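Local atomic coordinates of apical membrane antigen 1, soluble form (Toxoplasma gondii, PDB entry 2X2Z), a protein that takes part in host-cell invasion by the parasite as the surface component of the moving junction, which it forms with a complex of rhoptry neck proteins. Residues L242-L247 with Q326-L331; K238-D243 with V386-R391. All coordinates share one frame; numbering follows the deposited sequence.

Contact 1 of 2, residues L242-L247 with Q326-L331. With NAG (2-acetamido-2-deoxy-beta-D-glucopyranose), chain E.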
ATOM      1  N   LEU A 242      -1.557 -21.864 -11.431  1.00 16.14           N
ATOM      2  CA  LEU A 242      -0.069 -21.857 -11.304  1.00 16.38           C
ATOM      3  C   LEU A 242       0.267 -20.763 -10.296  1.00 14.90           C
ATOM      4  O   LEU A 242      -0.038 -19.600 -10.526  1.00 13.89           O
ATOM      5  CB  LEU A 242       0.591 -21.540 -12.653  1.00 16.99           C
ATOM      6  CG  LEU A 242       0.940 -22.668 -13.657  1.00 18.05           C
ATOM      7  CD1 LEU A 242      -0.265 -23.551 -13.983  1.00 18.91           C
ATOM      8  CD2 LEU A 242       1.577 -22.101 -14.970  1.00 21.38           C
ATOM      9  N   ASP A 243       0.885 -21.121  -9.170  1.00 15.07           N
ATOM     10  CA  ASP A 243       1.390 -20.076  -8.301  1.00 15.30           C
ATOM     11  C   ASP A 243       2.551 -19.323  -8.961  1.00 15.47           C
ATOM     12  O   ASP A 243       3.085 -19.754 -10.027  1.00 14.79           O
ATOM     13  CB  ASP A 243       1.661 -20.593  -6.856  1.00 15.36           C
ATOM     14  CG  ASP A 243       2.952 -21.435  -6.722  1.00 17.44           C
ATOM     15  OD1 ASP A 243       2.866 -22.483  -6.058  1.00 18.98           O
ATOM     16  OD2 ASP A 243       4.035 -21.076  -7.240  1.00 17.65           O
ATOM     17  N   TYR A 244       2.914 -18.170  -8.392  1.00 15.16           N
ATOM     18  CA  TYR A 244       3.920 -17.344  -9.057  1.00 14.53           C
ATOM     19  C   TYR A 244       5.269 -18.104  -9.307  1.00 17.24           C
ATOM     20  O   TYR A 244       5.979 -17.746 -10.222  1.00 17.91           O
ATOM     21  CB  TYR A 244       4.179 -16.077  -8.262  1.00 12.92           C
ATOM     22  CG  TYR A 244       3.020 -15.084  -8.164  1.00 15.67           C
ATOM     23  CD1 TYR A 244       2.005 -15.022  -9.142  1.00 12.74           C
ATOM     24  CD2 TYR A 244       2.974 -14.188  -7.107  1.00 12.92           C
ATOM     25  CE1 TYR A 244       1.018 -14.056  -9.071  1.00 15.95           C
ATOM     26  CE2 TYR A 244       2.053 -13.249  -7.058  1.00 14.31           C
ATOM     27  CZ  TYR A 244       1.033 -13.193  -8.007  1.00 17.15           C
ATOM     28  OH  TYR A 244       0.060 -12.225  -7.828  1.00 15.64           O
ATOM     29  N   THR A 245       5.594 -19.134  -8.526  1.00 17.58           N
ATOM     30  CA  THR A 245       6.879 -19.838  -8.727  1.00 18.43           C
ATOM     31  C   THR A 245       6.966 -20.539 -10.118  1.00 19.74           C
ATOM     32  O   THR A 245       8.086 -20.834 -10.643  1.00 17.47           O
ATOM     33  CB  THR A 245       7.205 -20.871  -7.624  1.00 19.71           C
ATOM     34  OG1 THR A 245       6.284 -21.970  -7.678  1.00 20.48           O
ATOM     35  CG2 THR A 245       7.291 -20.233  -6.200  1.00 16.88           C
ATOM     36  N   GLU A 246       5.806 -20.731 -10.742  1.00 16.72           N
ATOM     37  CA  GLU A 246       5.733 -21.420 -12.055  1.00 18.81           C
ATOM     38  C   GLU A 246       5.688 -20.473 -13.239  1.00 19.55           C
ATOM     39  O   GLU A 246       5.684 -20.928 -14.382  1.00 21.54           O
ATOM     40  CB  GLU A 246       4.495 -22.344 -12.150  1.00 17.81           C
ATOM     41  CG  GLU A 246       4.570 -23.564 -11.259  1.00 19.39           C
ATOM     42  CD  GLU A 246       3.611 -24.637 -11.770  1.00 24.41           C
ATOM     43  OE1 GLU A 246       3.713 -25.031 -12.949  1.00 26.26           O
ATOM     44  OE2 GLU A 246       2.726 -25.052 -11.022  1.00 21.80           O
ATOM     45  N   LEU A 247       5.632 -19.171 -12.965  1.00 19.54           N
ATOM     46  CA  LEU A 247       5.639 -18.142 -13.988  1.00 21.25           C
ATOM     47  C   LEU A 247       7.066 -17.605 -14.288  1.00 21.84           C
ATOM     48  O   LEU A 247       7.870 -17.312 -13.409  1.00 22.67           O
ATOM     49  CB  LEU A 247       4.712 -16.986 -13.589  1.00 19.56           C
ATOM     50  CG  LEU A 247       3.174 -16.984 -13.704  1.00 23.16           C
ATOM     51  CD1 LEU A 247       2.448 -18.309 -13.694  1.00 22.98           C
ATOM     52  CD2 LEU A 247       2.531 -16.026 -12.723  1.00 19.64           C
ATOM     53  N   GLN A 326       1.778  -9.898 -11.796  1.00 16.42           N
ATOM     54  CA  GLN A 326       0.525 -10.474 -12.313  1.00 17.72           C
ATOM     55  C   GLN A 326      -0.625 -10.471 -11.279  1.00 16.67           C
ATOM     56  O   GLN A 326      -0.573 -11.209 -10.239  1.00 18.70           O
ATOM     57  CB  GLN A 326       0.807 -11.888 -12.766  1.00 17.07           C
ATOM     58  CG  GLN A 326       1.889 -11.950 -13.903  1.00 22.51           C
ATOM     59  CD  GLN A 326       1.373 -11.342 -15.222  1.00 31.80           C
ATOM     60  OE1 GLN A 326       1.775 -10.233 -15.615  1.00 35.07           O
ATOM     61  NE2 GLN A 326       0.425 -12.019 -15.849  1.00 30.50           N
ATOM     62  N   VAL A 327      -1.667  -9.695 -11.540  1.00 16.44           N
ATOM     63  CA  VAL A 327      -2.841  -9.702 -10.650  1.00 14.93           C
ATOM     64  C   VAL A 327      -3.328 -11.162 -10.459  1.00 14.21           C
ATOM     65  O   VAL A 327      -3.539 -11.856 -11.413  1.00 13.53           O
ATOM     66  CB  VAL A 327      -3.938  -8.771 -11.168  1.00 15.54           C
ATOM     67  CG1 VAL A 327      -5.323  -8.964 -10.366  1.00 13.98           C
ATOM     68  CG2 VAL A 327      -3.437  -7.298 -11.140  1.00 16.28           C
ATOM     69  N   PRO A 328      -3.485 -11.636  -9.207  1.00 14.50           N
ATOM     70  CA  PRO A 328      -3.903 -13.015  -9.017  1.00 15.04           C
ATOM     71  C   PRO A 328      -5.377 -13.232  -9.407  1.00 16.28           C
ATOM     72  O   PRO A 328      -6.196 -12.334  -9.145  1.00 15.98           O
ATOM     73  CB  PRO A 328      -3.781 -13.226  -7.523  1.00 15.19           C
ATOM     74  CG  PRO A 328      -4.005 -11.866  -6.953  1.00 16.52           C
ATOM     75  CD  PRO A 328      -3.365 -10.900  -7.932  1.00 16.20           C
ATOM     76  N   ASP A 329      -5.674 -14.373 -10.050  1.00 14.92           N
ATOM     77  CA  ASP A 329      -7.072 -14.767 -10.353  1.00 17.07           C
ATOM     78  C   ASP A 329      -7.306 -16.185  -9.795  1.00 16.11           C
ATOM     79  O   ASP A 329      -8.387 -16.788  -9.957  1.00 15.76           O
ATOM     80  CB  ASP A 329      -7.430 -14.566 -11.856  1.00 16.83           C
ATOM     81  CG  ASP A 329      -6.781 -15.597 -12.771  1.00 20.77           C
ATOM     82  OD1 ASP A 329      -6.042 -16.538 -12.332  1.00 23.92           O
ATOM     83  OD2 ASP A 329      -7.032 -15.460 -13.972  1.00 23.70           O
ATOM     84  N   CYS A 330      -6.324 -16.660  -9.030  1.00 14.28           N
ATOM     85  CA  CYS A 330      -6.489 -17.920  -8.284  1.00 15.74           C
ATOM     86  C   CYS A 330      -5.472 -18.023  -7.164  1.00 15.20           C
ATOM     87  O   CYS A 330      -4.594 -17.158  -7.017  1.00 12.95           O
ATOM     88  CB  CYS A 330      -6.433 -19.183  -9.203  1.00 16.16           C
ATOM     89  SG  CYS A 330      -4.831 -19.496  -9.979  1.00 21.41           S
ATOM     90  N   LEU A 331      -5.675 -19.037  -6.323  1.00 16.09           N
ATOM     91  CA  LEU A 331      -4.822 -19.310  -5.169  1.00 15.70           C
ATOM     92  C   LEU A 331      -4.501 -20.784  -5.201  1.00 15.90           C
ATOM     93  O   LEU A 331      -5.317 -21.630  -5.635  1.00 16.52           O
ATOM     94  CB  LEU A 331      -5.534 -19.015  -3.807  1.00 15.38           C
ATOM     95  CG  LEU A 331      -6.067 -17.615  -3.620  1.00 15.31           C
ATOM     96  CD1 LEU A 331      -7.027 -17.538  -2.406  1.00 19.31           C
ATOM     97  CD2 LEU A 331      -5.042 -16.500  -3.569  1.00 11.52           C
TER
HETATM   98  C1  NAG E1001      -7.664  -5.915 -12.651  1.00 18.96           C
HETATM   99  C2  NAG E1001      -8.077  -6.945 -13.709  1.00 21.40           C
HETATM  100  C3  NAG E1001      -7.723  -6.393 -15.072  1.00 22.35           C
HETATM  101  C4  NAG E1001      -8.308  -4.969 -15.273  1.00 25.03           C
HETATM  102  C5  NAG E1001      -8.000  -4.047 -14.077  1.00 24.33           C
HETATM  103  C6  NAG E1001      -8.787  -2.743 -14.254  1.00 27.57           C
HETATM  104  C7  NAG E1001      -7.820  -9.424 -13.352  1.00 24.43           C
HETATM  105  C8  NAG E1001      -9.256  -9.586 -12.941  1.00 24.31           C
HETATM  106  N2  NAG E1001      -7.379  -8.205 -13.652  1.00 20.87           N
HETATM  107  O3  NAG E1001      -8.190  -7.334 -16.013  1.00 23.35           O
HETATM  108  O4  NAG E1001      -7.931  -4.296 -16.483  1.00 28.80           O
HETATM  109  O5  NAG E1001      -8.329  -4.686 -12.834  1.00 20.21           O
HETATM  110  O6  NAG E1001     -10.178  -2.908 -13.972  1.00 30.27           O
HETATM  111  O7  NAG E1001      -7.055 -10.427 -13.389  1.00 28.11           O
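Tyr244 OH donates a hydrogen bond of 2.7 Å to the backbone carbonyl Gln326 O, meeting it nearly head-on with a C=O...OH angle of 163°. The contact belongs to DII, a domain of the PAN clan, where the chain leaves edge strand 240-243 and meets the loop leading into strand 330-334; strand 231-237 runs between these two edge strands and pairs with both. A short 3-10 turn starts at Tyr244. With CG anti to the carbonyl carbon (chi1 -66°), the ring reaches across to the loop, and Phe233 and Tyr308 also touch it. The phenol thus ties the turn after one edge strand to the loop before the other. Tyr244 OH also lies against the Pro328 ring, 3.7 Å from Pro328 CD, the two side chains meeting at a slant. Beside it, Leu247 CD2 touches Gln326 CG at 4.3 Å, a looser apolar contact. The turn itself begins with an Asx turn: Asp243 OD2 accepts from Thr245 N at 2.8 Å, while Asp243 OD1 forms a salt bridge with Arg232. At the strand end of the contact, Leu242 N and Cys330 SG come within 4.3 Å, and the sulfur is bonded to Cys241. Asp329 and Cys330 both face Gly234 in a classic beta bulge, and Asp329 OD1 accepts from Trp236 N. The CB of Val327 points away from 242-247. Val327 CG1, anti to the backbone N (chi1 170°), packs on the acetamido group of the N-linked sugar on Asn23, 3.8 Å from NAG O7 and 3.9 Å from NAG C7.

Contact 2 of 2, residues K238-D243 with V386-R391; sequences KGRCLD and VQACKR
The backbones approach at Arg240 and Arg391, whose CA atoms are 6.3 Å apart, and diverge to 8.8 Å between the CA atoms of Lys238 and Gln387; near the start of strand 390-397, Cys389 and Lys390 both face Asp385 in a G1 beta bulge. Arg240 carries the contact. Its CG sits between the backbone N and the carbonyl carbon (chi1 66°), and the chain then runs extended to NE, passing Lys390 O at 3.8 Å from Arg240 CD. The guanidinium is sandwiched: Leu242 CD1 lies 3.4 Å above the centre of one face, and Lys390 CB stands 4.0 Å off the opposite face, toward the rim. Ala388 CB approaches Arg240 NH2 obliquely, at 3.4 Å. Polar partners fix the rotation of the group, with Asp385 OD2 taking NE in a salt bridge, Glu246 OE1 taking NH2 and Ser405 OG bonded to NH1. Lys238, its chain bent at chi3, brings NZ to the same Asp385 OD2, so one carboxylate oxygen serves two cations. The Gln387 side chain crosses that lysine at about a right angle. Cys389 is tied by a disulfide to Cys416. This is a polar domain junction: Arg240, on an edge strand of the PAN-like DII, is held between Leu242 and Glu246 of its own domain and the 385-390 turn and Ser405 of the small, disulfide-rich DIII.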
ATOM      1  N   LYS A 238      -3.495 -23.162 -18.393  1.00 19.32           N
ATOM      2  CA  LYS A 238      -3.447 -24.590 -18.712  1.00 18.98           C
ATOM      3  C   LYS A 238      -4.397 -25.441 -17.845  1.00 19.18           C
ATOM      4  O   LYS A 238      -4.102 -26.612 -17.458  1.00 19.58           O
ATOM      5  CB  LYS A 238      -2.012 -25.121 -18.617  1.00 19.58           C
ATOM      6  CG  LYS A 238      -1.017 -24.384 -19.514  1.00 22.24           C
ATOM      7  CD  LYS A 238       0.368 -25.026 -19.414  1.00 23.29           C
ATOM      8  CE  LYS A 238       1.213 -24.418 -18.336  1.00 22.84           C
ATOM      9  NZ  LYS A 238       2.200 -25.471 -17.930  1.00 28.13           N
ATOM     10  N   GLY A 239      -5.546 -24.862 -17.531  1.00 18.55           N
ATOM     11  CA  GLY A 239      -6.536 -25.570 -16.713  1.00 18.30           C
ATOM     12  C   GLY A 239      -6.165 -25.861 -15.253  1.00 18.45           C
ATOM     13  O   GLY A 239      -6.739 -26.771 -14.649  1.00 18.39           O
ATOM     14  N   ARG A 240      -5.181 -25.161 -14.685  1.00 17.40           N
ATOM     15  CA  ARG A 240      -4.925 -25.333 -13.230  1.00 16.67           C
ATOM     16  C   ARG A 240      -4.385 -24.010 -12.654  1.00 16.76           C
ATOM     17  O   ARG A 240      -4.084 -23.081 -13.411  1.00 16.29           O
ATOM     18  CB  ARG A 240      -3.962 -26.519 -12.955  1.00 17.56           C
ATOM     19  CG  ARG A 240      -2.590 -26.302 -13.480  1.00 19.05           C
ATOM     20  CD  ARG A 240      -1.682 -27.562 -13.404  1.00 21.13           C
ATOM     21  NE  ARG A 240      -0.440 -27.224 -14.072  1.00 19.88           N
ATOM     22  CZ  ARG A 240       0.651 -26.773 -13.454  1.00 24.73           C
ATOM     23  NH1 ARG A 240       0.683 -26.627 -12.118  1.00 21.32           N
ATOM     24  NH2 ARG A 240       1.713 -26.465 -14.176  1.00 21.84           N
ATOM     25  N   CYS A 241      -4.231 -23.914 -11.335  1.00 15.59           N
ATOM     26  CA  CYS A 241      -3.747 -22.663 -10.752  1.00 16.35           C
ATOM     27  C   CYS A 241      -2.222 -22.747 -10.726  1.00 15.73           C
ATOM     28  O   CYS A 241      -1.654 -23.635 -10.101  1.00 16.51           O
ATOM     29  CB  CYS A 241      -4.250 -22.469  -9.314  1.00 15.25           C
ATOM     30  SG  CYS A 241      -3.883 -20.812  -8.705  1.00 18.62           S
ATOM     31  N   LEU A 242      -1.557 -21.864 -11.431  1.00 16.14           N
ATOM     32  CA  LEU A 242      -0.069 -21.857 -11.304  1.00 16.38           C
ATOM     33  C   LEU A 242       0.267 -20.763 -10.296  1.00 14.90           C
ATOM     34  O   LEU A 242      -0.038 -19.600 -10.526  1.00 13.89           O
ATOM     35  CB  LEU A 242       0.591 -21.540 -12.653  1.00 16.99           C
ATOM     36  CG  LEU A 242       0.940 -22.668 -13.657  1.00 18.05           C
ATOM     37  CD1 LEU A 242      -0.265 -23.551 -13.983  1.00 18.91           C
ATOM     38  CD2 LEU A 242       1.577 -22.101 -14.970  1.00 21.38           C
ATOM     39  N   ASP A 243       0.885 -21.121  -9.170  1.00 15.07           N
ATOM     40  CA  ASP A 243       1.390 -20.076  -8.301  1.00 15.30           C
ATOM     41  C   ASP A 243       2.551 -19.323  -8.961  1.00 15.47           C
ATOM     42  O   ASP A 243       3.085 -19.754 -10.027  1.00 14.79           O
ATOM     43  CB  ASP A 243       1.661 -20.593  -6.856  1.00 15.36           C
ATOM     44  CG  ASP A 243       2.952 -21.435  -6.722  1.00 17.44           C
ATOM     45  OD1 ASP A 243       2.866 -22.483  -6.058  1.00 18.98           O
ATOM     46  OD2 ASP A 243       4.035 -21.076  -7.240  1.00 17.65           O
ATOM     47  N   VAL A 386      -0.305 -31.380 -19.855  1.00 27.15           N
ATOM     48  CA  VAL A 386       0.656 -32.402 -20.343  1.00 28.65           C
ATOM     49  C   VAL A 386       2.065 -31.832 -20.486  1.00 30.17           C
ATOM     50  O   VAL A 386       3.044 -32.600 -20.610  1.00 30.62           O
ATOM     51  CB  VAL A 386       0.242 -33.048 -21.690  1.00 28.84           C
ATOM     52  CG1 VAL A 386      -1.046 -33.908 -21.526  1.00 30.55           C
ATOM     53  CG2 VAL A 386       0.041 -31.997 -22.738  1.00 28.70           C
ATOM     54  N   GLN A 387       2.156 -30.499 -20.474  1.00 30.23           N
ATOM     55  CA  GLN A 387       3.426 -29.785 -20.492  1.00 31.71           C
ATOM     56  C   GLN A 387       4.169 -29.947 -19.166  1.00 31.21           C
ATOM     57  O   GLN A 387       5.356 -30.259 -19.149  1.00 30.30           O
ATOM     58  CB  GLN A 387       3.175 -28.296 -20.764  1.00 33.59           C
ATOM     59  CG  GLN A 387       4.445 -27.422 -20.721  1.00 36.09           C
ATOM     60  CD  GLN A 387       4.171 -25.996 -21.147  1.00 42.11           C
ATOM     61  OE1 GLN A 387       4.289 -25.662 -22.333  1.00 45.09           O
ATOM     62  NE2 GLN A 387       3.753 -25.145 -20.191  1.00 42.10           N
ATOM     63  N   ALA A 388       3.462 -29.703 -18.061  1.00 29.74           N
ATOM     64  CA  ALA A 388       4.015 -29.909 -16.731  1.00 28.81           C
ATOM     65  C   ALA A 388       3.739 -31.302 -16.226  1.00 28.84           C
ATOM     66  O   ALA A 388       4.391 -31.759 -15.293  1.00 28.75           O
ATOM     67  CB  ALA A 388       3.490 -28.854 -15.723  1.00 29.07           C
ATOM     68  N   CYS A 389       2.791 -32.003 -16.855  1.00 27.67           N
ATOM     69  CA  CYS A 389       2.353 -33.287 -16.333  1.00 28.12           C
ATOM     70  C   CYS A 389       1.825 -33.094 -14.861  1.00 27.63           C
ATOM     71  O   CYS A 389       2.171 -33.858 -13.941  1.00 28.21           O
ATOM     72  CB  CYS A 389       3.461 -34.360 -16.403  1.00 28.05           C
ATOM     73  SG  CYS A 389       2.780 -35.995 -16.520  1.00 31.59           S
ATOM     74  N   LYS A 390       0.991 -32.072 -14.651  1.00 25.53           N
ATOM     75  CA  LYS A 390       0.270 -31.961 -13.369  1.00 24.92           C
ATOM     76  C   LYS A 390      -1.185 -31.605 -13.677  1.00 23.02           C
ATOM     77  O   LYS A 390      -1.462 -31.088 -14.729  1.00 20.20           O
ATOM     78  CB  LYS A 390       0.925 -30.887 -12.477  1.00 25.44           C
ATOM     79  CG  LYS A 390       2.296 -31.289 -11.766  1.00 30.22           C
ATOM     80  CD  LYS A 390       2.057 -32.357 -10.647  1.00 35.32           C
ATOM     81  CE  LYS A 390       3.095 -32.378  -9.493  1.00 40.59           C
ATOM     82  NZ  LYS A 390       4.379 -33.005  -9.898  1.00 43.22           N
ATOM     83  N   ARG A 391      -2.102 -31.858 -12.743  1.00 22.33           N
ATOM     84  CA  ARG A 391      -3.465 -31.448 -12.916  1.00 21.30           C
ATOM     85  C   ARG A 391      -4.021 -30.751 -11.638  1.00 20.99           C
ATOM     86  O   ARG A 391      -3.623 -31.057 -10.512  1.00 19.68           O
ATOM     87  CB  ARG A 391      -4.350 -32.658 -13.260  1.00 22.02           C
ATOM     88  CG  ARG A 391      -4.173 -33.848 -12.315  1.00 22.62           C
ATOM     89  CD  ARG A 391      -5.185 -34.970 -12.619  1.00 25.94           C
ATOM     90  NE  ARG A 391      -5.073 -36.030 -11.613  1.00 27.73           N
ATOM     91  CZ  ARG A 391      -5.979 -36.979 -11.377  1.00 26.90           C
ATOM     92  NH1 ARG A 391      -7.108 -37.028 -12.065  1.00 26.37           N
ATOM     93  NH2 ARG A 391      -5.765 -37.866 -10.403  1.00 30.45           N
TER

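Contacts 1 and 2 share Leu242 and Asp243 and lie with their centres about 12 Å apart, both built on strand 240-243. The disulfide between Cys241 SG and Cys330 SG (2.1 Å) joins them covalently, tying that strand to strand 330-334 on the far edge of the same DII sheet. A second tie is electrostatic: Glu246 OE1, from the turn of contact 1, holds Arg240 NH2 of contact 2 at 2.8 Å. Leu331 N packs 3.5 Å from Cys241 SG, and Leu331 O is bonded to Ser403 of DIII, so both edges of the sheet meet that domain. The glycan adjoins contact 1, at Val327.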